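Long-range contacts in sphingomyelinase C (Streptomyces griseocarneus, PDB 7CNE), which is a bacterial enzyme of the endonuclease/exonuclease/phosphatase family, with two mixed beta-sheets packed together in a DNase I-like fold: residues Q188-G193 with D247-R252; A216-G221 with G260-V265. One frame throughout, in Å; residues are numbered along the deposited sequence.

Overall arrangement
Interactions 1 and 2 lie on different sheets of the two-sheet fold, with centres 12 Å apart, and meet where strand 247-251 faces the pair 218-221 and 261-265. Among the contacts that join them, Asp247 O probably accepts from Arg219 NH2 at 2.8 Å, Val249 O from Trp261 NE1 at 2.9 Å, and His251 NE2 packs against Trp261 CD2 at 3.3 Å. Their segments alternate along the chain, which passes between the two sheets: 188-192, 218-221, 247-251, 261-265. Asp247, at one end of interaction 1, is hydrogen-bonded to Ser225 and His290; its side chain is about 6 Å from a succinic acid, probably from the crystallisation liquor, which may mark a pocket.

Interaction 1: Q188-G193 with D247-R252; sequences QVMLAG and DYVLHR
Met190 and His251 run alongside each other off neighbouring antiparallel strands. Met190 CG sits over one face of the imidazole, 3.6 Å from the centroid of the His251 ring and offset toward its rim, a CH-pi contact. The sulfur follows obliquely, with Met190 SD 4.2 Å from the same ring centre. In His251 CB leaves on the same face as Met190, and chi1 of -72° sets CG beside the backbone N. Gln188 reaches the ring edge: its OE1 is 3.2 Å from His251 CE1, with amide and ring planes 26° apart, while its NE2 bonds to Pro8 O. In the ring plane a water joins His251 ND1, at 2.9 Å, to the backbone N of Val189. Trp261 adds an edge-to-face contact.

Strand 247-251 is outermost in the six-stranded mixed sheet, and 188-192 has the parallel strand 142-150 on its other side. Farther along the Met190 face Ala192 CB meets Val249 CG2 at 3.9 Å. Leu191 and Leu250 occupy the other face, against helices 162-180 and 203-211 respectively. Val189 packs beside Arg252, CB to CB 3.9 Å apart, and the arginine continues to a salt bridge with Asp175. Between the strands Leu191 N donates almost straight to Leu250 O at 2.8 Å (174° at the hydrogen), and Leu250 N answers to Leu191 O. Gly193 and Tyr248 form the next reciprocal pair. At the other end Arg252 N bonds only weakly to Val189 O, and a second water donates to both Val189 O and Leu250 O.

The imidazole is thus gripped from a face and at its edge in a buried setting. The amide oxygen beside CE1 would be expected to favour the partly positive C-H there, and the bridging water ties the ring's rotation to the Val189 backbone.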
loop_
_atom_site.group_PDB
_atom_site.type_symbol
_atom_site.label_atom_id
_atom_site.label_comp_id
_atom_site.label_asym_id
_atom_site.label_seq_id
_atom_site.Cartn_x
_atom_site.Cartn_y
_atom_site.Cartn_z
ATOM N N GLN A 188 2.517 -7.930 -17.800
ATOM C CA GLN A 188 2.497 -8.182 -16.360
ATOM C C GLN A 188 1.410 -7.374 -15.665
ATOM O O GLN A 188 1.164 -6.212 -16.000
ATOM C CB GLN A 188 3.825 -7.805 -15.709
ATOM C CG GLN A 188 5.008 -8.620 -16.063
ATOM C CD GLN A 188 6.261 -7.972 -15.522
ATOM O OE1 GLN A 188 6.517 -7.997 -14.316
ATOM N NE2 GLN A 188 7.018 -7.342 -16.402
ATOM N N VAL A 189 0.804 -7.980 -14.650
ATOM C CA VAL A 189 -0.205 -7.332 -13.819
ATOM C C VAL A 189 0.129 -7.657 -12.369
ATOM O O VAL A 189 0.061 -8.820 -11.965
ATOM C CB VAL A 189 -1.632 -7.786 -14.145
ATOM C CG1 VAL A 189 -2.623 -6.925 -13.344
ATOM C CG2 VAL A 189 -1.894 -7.712 -15.655
ATOM N N MET A 190 0.497 -6.640 -11.593
ATOM C CA MET A 190 0.856 -6.804 -10.193
ATOM C C MET A 190 -0.144 -6.087 -9.292
ATOM O O MET A 190 -0.623 -4.997 -9.618
ATOM C CB MET A 190 2.260 -6.261 -9.913
ATOM C CG MET A 190 3.380 -7.117 -10.480
ATOM S SD MET A 190 5.001 -6.349 -10.216
ATOM C CE MET A 190 5.062 -5.230 -11.617
ATOM N N LEU A 191 -0.449 -6.701 -8.152
ATOM C CA LEU A 191 -1.212 -6.068 -7.080
ATOM C C LEU A 191 -0.249 -5.797 -5.933
ATOM O O LEU A 191 0.424 -6.718 -5.461
ATOM C CB LEU A 191 -2.364 -6.961 -6.619
ATOM C CG LEU A 191 -3.105 -6.510 -5.347
ATOM C CD1 LEU A 191 -3.879 -5.226 -5.603
ATOM C CD2 LEU A 191 -4.037 -7.594 -4.870
ATOM N N ALA A 192 -0.162 -4.539 -5.503
ATOM C CA ALA A 192 0.788 -4.147 -4.469
ATOM C C ALA A 192 0.040 -3.375 -3.399
ATOM O O ALA A 192 -0.717 -2.456 -3.719
ATOM C CB ALA A 192 1.919 -3.284 -5.050
ATOM N N GLY A 193 0.235 -3.737 -2.140
ATOM C CA GLY A 193 -0.394 -2.947 -1.106
ATOM C C GLY A 193 -0.328 -3.591 0.259
ATOM O O GLY A 193 0.201 -4.694 0.446
ATOM N N ASP A 247 1.696 -7.261 3.991
ATOM C CA ASP A 247 2.039 -6.414 2.850
ATOM C C ASP A 247 2.649 -7.255 1.729
ATOM O O ASP A 247 3.521 -8.088 1.983
ATOM C CB ASP A 247 3.000 -5.306 3.307
ATOM C CG ASP A 247 2.406 -4.442 4.433
ATOM O OD1 ASP A 247 1.502 -3.626 4.143
ATOM O OD2 ASP A 247 2.829 -4.577 5.610
ATOM N N TYR A 248 2.189 -7.037 0.489
ATOM C CA TYR A 248 2.459 -7.952 -0.616
ATOM C C TYR A 248 2.642 -7.205 -1.930
ATOM O O TYR A 248 2.093 -6.119 -2.129
ATOM C CB TYR A 248 1.308 -8.946 -0.826
ATOM C CG TYR A 248 0.923 -9.779 0.380
ATOM C CD1 TYR A 248 -0.024 -9.319 1.296
ATOM C CD2 TYR A 248 1.473 -11.048 0.574
ATOM C CE1 TYR A 248 -0.402 -10.094 2.388
ATOM C CE2 TYR A 248 1.098 -11.834 1.664
ATOM C CZ TYR A 248 0.156 -11.344 2.566
ATOM O OH TYR A 248 -0.217 -12.096 3.664
ATOM N N VAL A 249 3.386 -7.829 -2.849
ATOM C CA VAL A 249 3.370 -7.485 -4.274
ATOM C C VAL A 249 3.269 -8.802 -5.026
ATOM O O VAL A 249 4.230 -9.578 -5.048
ATOM C CB VAL A 249 4.613 -6.706 -4.722
ATOM C CG1 VAL A 249 4.494 -6.286 -6.216
ATOM C CG2 VAL A 249 4.872 -5.498 -3.815
ATOM N N LEU A 250 2.118 -9.061 -5.641
ATOM C CA LEU A 250 1.832 -10.372 -6.219
ATOM C C LEU A 250 1.344 -10.231 -7.654
ATOM O O LEU A 250 0.501 -9.380 -7.955
ATOM C CB LEU A 250 0.783 -11.131 -5.386
ATOM C CG LEU A 250 1.185 -11.459 -3.943
ATOM C CD1 LEU A 250 -0.002 -12.018 -3.121
ATOM C CD2 LEU A 250 2.365 -12.426 -3.922
ATOM N N HIS A 251 1.867 -11.085 -8.529
ATOM C CA HIS A 251 1.457 -11.126 -9.923
ATOM C C HIS A 251 0.100 -11.809 -10.078
ATOM O O HIS A 251 -0.369 -12.543 -9.199
ATOM C CB HIS A 251 2.506 -11.847 -10.765
ATOM C CG HIS A 251 3.753 -11.052 -10.954
ATOM N ND1 HIS A 251 3.911 -10.158 -11.991
ATOM C CD2 HIS A 251 4.888 -10.983 -10.220
ATOM C CE1 HIS A 251 5.099 -9.588 -11.900
ATOM N NE2 HIS A 251 5.711 -10.068 -10.833
ATOM N N ARG A 252 -0.524 -11.558 -11.225
ATOM C CA ARG A 252 -1.834 -12.105 -11.563
ATOM C C ARG A 252 -1.688 -13.425 -12.311
ATOM O O ARG A 252 -0.851 -13.549 -13.212
ATOM C CB ARG A 252 -2.598 -11.102 -12.430
ATOM C CG ARG A 252 -4.006 -11.505 -12.799
ATOM C CD ARG A 252 -4.792 -10.264 -13.218
ATOM N NE ARG A 252 -6.125 -10.572 -13.718
ATOM C CZ ARG A 252 -7.215 -10.671 -12.964
ATOM N NH1 ARG A 252 -7.148 -10.492 -11.649
ATOM N NH2 ARG A 252 -8.379 -10.952 -13.534
HETATM O O HOH W 1 1.917 -10.585 -14.055
HETATM O O HOH W 2 -1.781 -9.212 -9.654
#

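Interaction 2: A216-G221 with G260-V265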
loop_
_atom_site.group_PDB
_atom_site.type_symbol
_atom_site.label_atom_id
_atom_site.label_comp_id
_atom_site.label_asym_id
_atom_site.label_seq_id
_atom_site.Cartn_x
_atom_site.Cartn_y
_atom_site.Cartn_z
ATOM N N ALA A 216 4.075 -15.462 -4.412
ATOM C CA ALA A 216 5.486 -15.262 -4.698
ATOM C C ALA A 216 6.196 -16.605 -4.606
ATOM O O ALA A 216 5.781 -17.498 -3.863
ATOM C CB ALA A 216 6.101 -14.256 -3.720
ATOM N N ASP A 217 7.255 -16.764 -5.400
ATOM C CA ASP A 217 8.062 -17.973 -5.279
ATOM C C ASP A 217 8.743 -18.049 -3.919
ATOM O O ASP A 217 9.014 -19.146 -3.423
ATOM C CB ASP A 217 9.078 -18.027 -6.417
ATOM C CG ASP A 217 8.408 -18.143 -7.775
ATOM O OD1 ASP A 217 7.711 -19.152 -8.000
ATOM O OD2 ASP A 217 8.552 -17.215 -8.605
ATOM N N SER A 218 9.008 -16.904 -3.290
ATOM C CA SER A 218 9.533 -16.913 -1.936
ATOM C C SER A 218 9.140 -15.621 -1.244
ATOM O O SER A 218 9.059 -14.563 -1.875
ATOM C CB SER A 218 11.058 -17.102 -1.893
ATOM O OG SER A 218 11.750 -16.073 -2.563
ATOM N N ARG A 219 8.858 -15.733 0.047
ATOM C CA ARG A 219 8.641 -14.582 0.911
ATOM C C ARG A 219 9.755 -14.609 1.950
ATOM O O ARG A 219 9.809 -15.516 2.792
ATOM C CB ARG A 219 7.250 -14.609 1.549
ATOM C CG ARG A 219 6.892 -13.290 2.261
ATOM C CD ARG A 219 5.435 -13.247 2.767
ATOM N NE ARG A 219 5.216 -12.035 3.552
ATOM C CZ ARG A 219 4.885 -10.851 3.036
ATOM N NH1 ARG A 219 4.700 -10.719 1.726
ATOM N NH2 ARG A 219 4.726 -9.799 3.840
ATOM N N ALA A 220 10.633 -13.621 1.887
ATOM C CA ALA A 220 11.920 -13.636 2.556
ATOM C C ALA A 220 12.010 -12.504 3.570
ATOM O O ALA A 220 11.108 -11.663 3.687
ATOM C CB ALA A 220 13.049 -13.537 1.524
ATOM N N GLY A 221 13.127 -12.476 4.300
ATOM C CA GLY A 221 13.357 -11.406 5.252
ATOM C C GLY A 221 12.603 -11.631 6.554
ATOM O O GLY A 221 12.331 -12.762 6.960
ATOM N N GLY A 260 11.127 -16.754 -10.127
ATOM C CA GLY A 260 11.765 -16.494 -8.850
ATOM C C GLY A 260 11.344 -15.177 -8.240
ATOM O O GLY A 260 12.176 -14.461 -7.666
ATOM N N TRP A 261 10.061 -14.840 -8.349
ATOM C CA TRP A 261 9.549 -13.599 -7.788
ATOM C C TRP A 261 9.547 -13.669 -6.269
ATOM O O TRP A 261 9.037 -14.629 -5.680
ATOM C CB TRP A 261 8.140 -13.344 -8.313
ATOM C CG TRP A 261 7.560 -12.043 -7.893
ATOM C CD1 TRP A 261 6.579 -11.839 -6.960
ATOM C CD2 TRP A 261 7.903 -10.753 -8.409
ATOM N NE1 TRP A 261 6.301 -10.490 -6.858
ATOM C CE2 TRP A 261 7.097 -9.806 -7.739
ATOM C CE3 TRP A 261 8.824 -10.305 -9.368
ATOM C CZ2 TRP A 261 7.178 -8.445 -8.002
ATOM C CZ3 TRP A 261 8.905 -8.958 -9.629
ATOM C CH2 TRP A 261 8.091 -8.037 -8.946
ATOM N N ARG A 262 10.094 -12.640 -5.631
ATOM C CA ARG A 262 10.250 -12.601 -4.185
ATOM C C ARG A 262 9.544 -11.378 -3.596
ATOM O O ARG A 262 9.468 -10.322 -4.231
ATOM C CB ARG A 262 11.752 -12.590 -3.820
ATOM C CG ARG A 262 12.070 -12.423 -2.331
ATOM C CD ARG A 262 13.561 -12.681 -2.061
ATOM N NE ARG A 262 13.886 -14.101 -2.210
ATOM C CZ ARG A 262 15.026 -14.663 -1.819
ATOM N NH1 ARG A 262 15.991 -13.926 -1.275
ATOM N NH2 ARG A 262 15.206 -15.966 -1.990
ATOM N N ASN A 263 9.006 -11.535 -2.385
ATOM C CA ASN A 263 8.660 -10.417 -1.501
ATOM C C ASN A 263 9.602 -10.490 -0.303
ATOM O O ASN A 263 9.617 -11.507 0.401
ATOM C CB ASN A 263 7.209 -10.490 -0.992
ATOM C CG ASN A 263 6.151 -10.151 -2.050
ATOM O OD1 ASN A 263 4.969 -10.019 -1.712
ATOM N ND2 ASN A 263 6.551 -10.034 -3.316
ATOM N N THR A 264 10.368 -9.432 -0.055
ATOM C CA THR A 264 11.265 -9.383 1.099
ATOM C C THR A 264 10.773 -8.337 2.094
ATOM O O THR A 264 10.628 -7.159 1.745
ATOM C CB THR A 264 12.701 -9.077 0.672
ATOM O OG1 THR A 264 13.124 -10.064 -0.272
ATOM C CG2 THR A 264 13.630 -9.115 1.877
ATOM N N VAL A 265 10.508 -8.772 3.322
ATOM C CA VAL A 265 10.159 -7.855 4.404
ATOM C C VAL A 265 11.459 -7.312 4.987
ATOM O O VAL A 265 12.302 -8.079 5.462
ATOM C CB VAL A 265 9.319 -8.557 5.478
ATOM C CG1 VAL A 265 8.825 -7.542 6.521
ATOM C CG2 VAL A 265 8.139 -9.319 4.836
HETATM O O HOH W 3 12.364 -16.477 -5.194
HETATM O O HOH W 4 4.510 -12.698 -0.513
#
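Ser218 OG accepts a hydrogen bond from Arg262 NE at 2.9 Å, the oxygen lying slightly out of the guanidinium plane. The arginine chain bends at chi3 (-71°), which brings NE to the hydroxyl. Ala220 CB lies over one face of this guanidinium and touches Arg262 CD at 3.7 Å. A water also bonds Ser218 OG and, weakly, Gly260 O.

Across the sheet, Val265 CG2 sits over a face of the other guanidinium, 3.6 Å from Arg219 NH2. A water in that guanidinium's plane accepts from Arg219 NH1 and donates to Asn263 OD1, the guanidinium and amide planes being 69° apart. Asn263 ND2 turns back onto Arg262 O at 3.1 Å, approaching from above that carbonyl's plane. Where the strands begin, Asp217 OD2 uses its anti lone pair to accept from Trp261 N at 2.8 Å, and Trp261 O accepts a hydrogen bond from Ser218 N.

These strands run parallel at one margin of the seven-stranded mixed sheet of the DNase I-like fold, 218-221 being outermost and 293-297 flanking 261-265 on its other side. Backbone bonds alternate across the pair: Asn263 N to Ser218 O, Ala220 N to Asn263 O, Val265 N to Ala220 O.

A second shell fixes the polar ends. Asp245 forms a salt bridge with Arg219 NE, and Val249 N donates to Asn263 OD1.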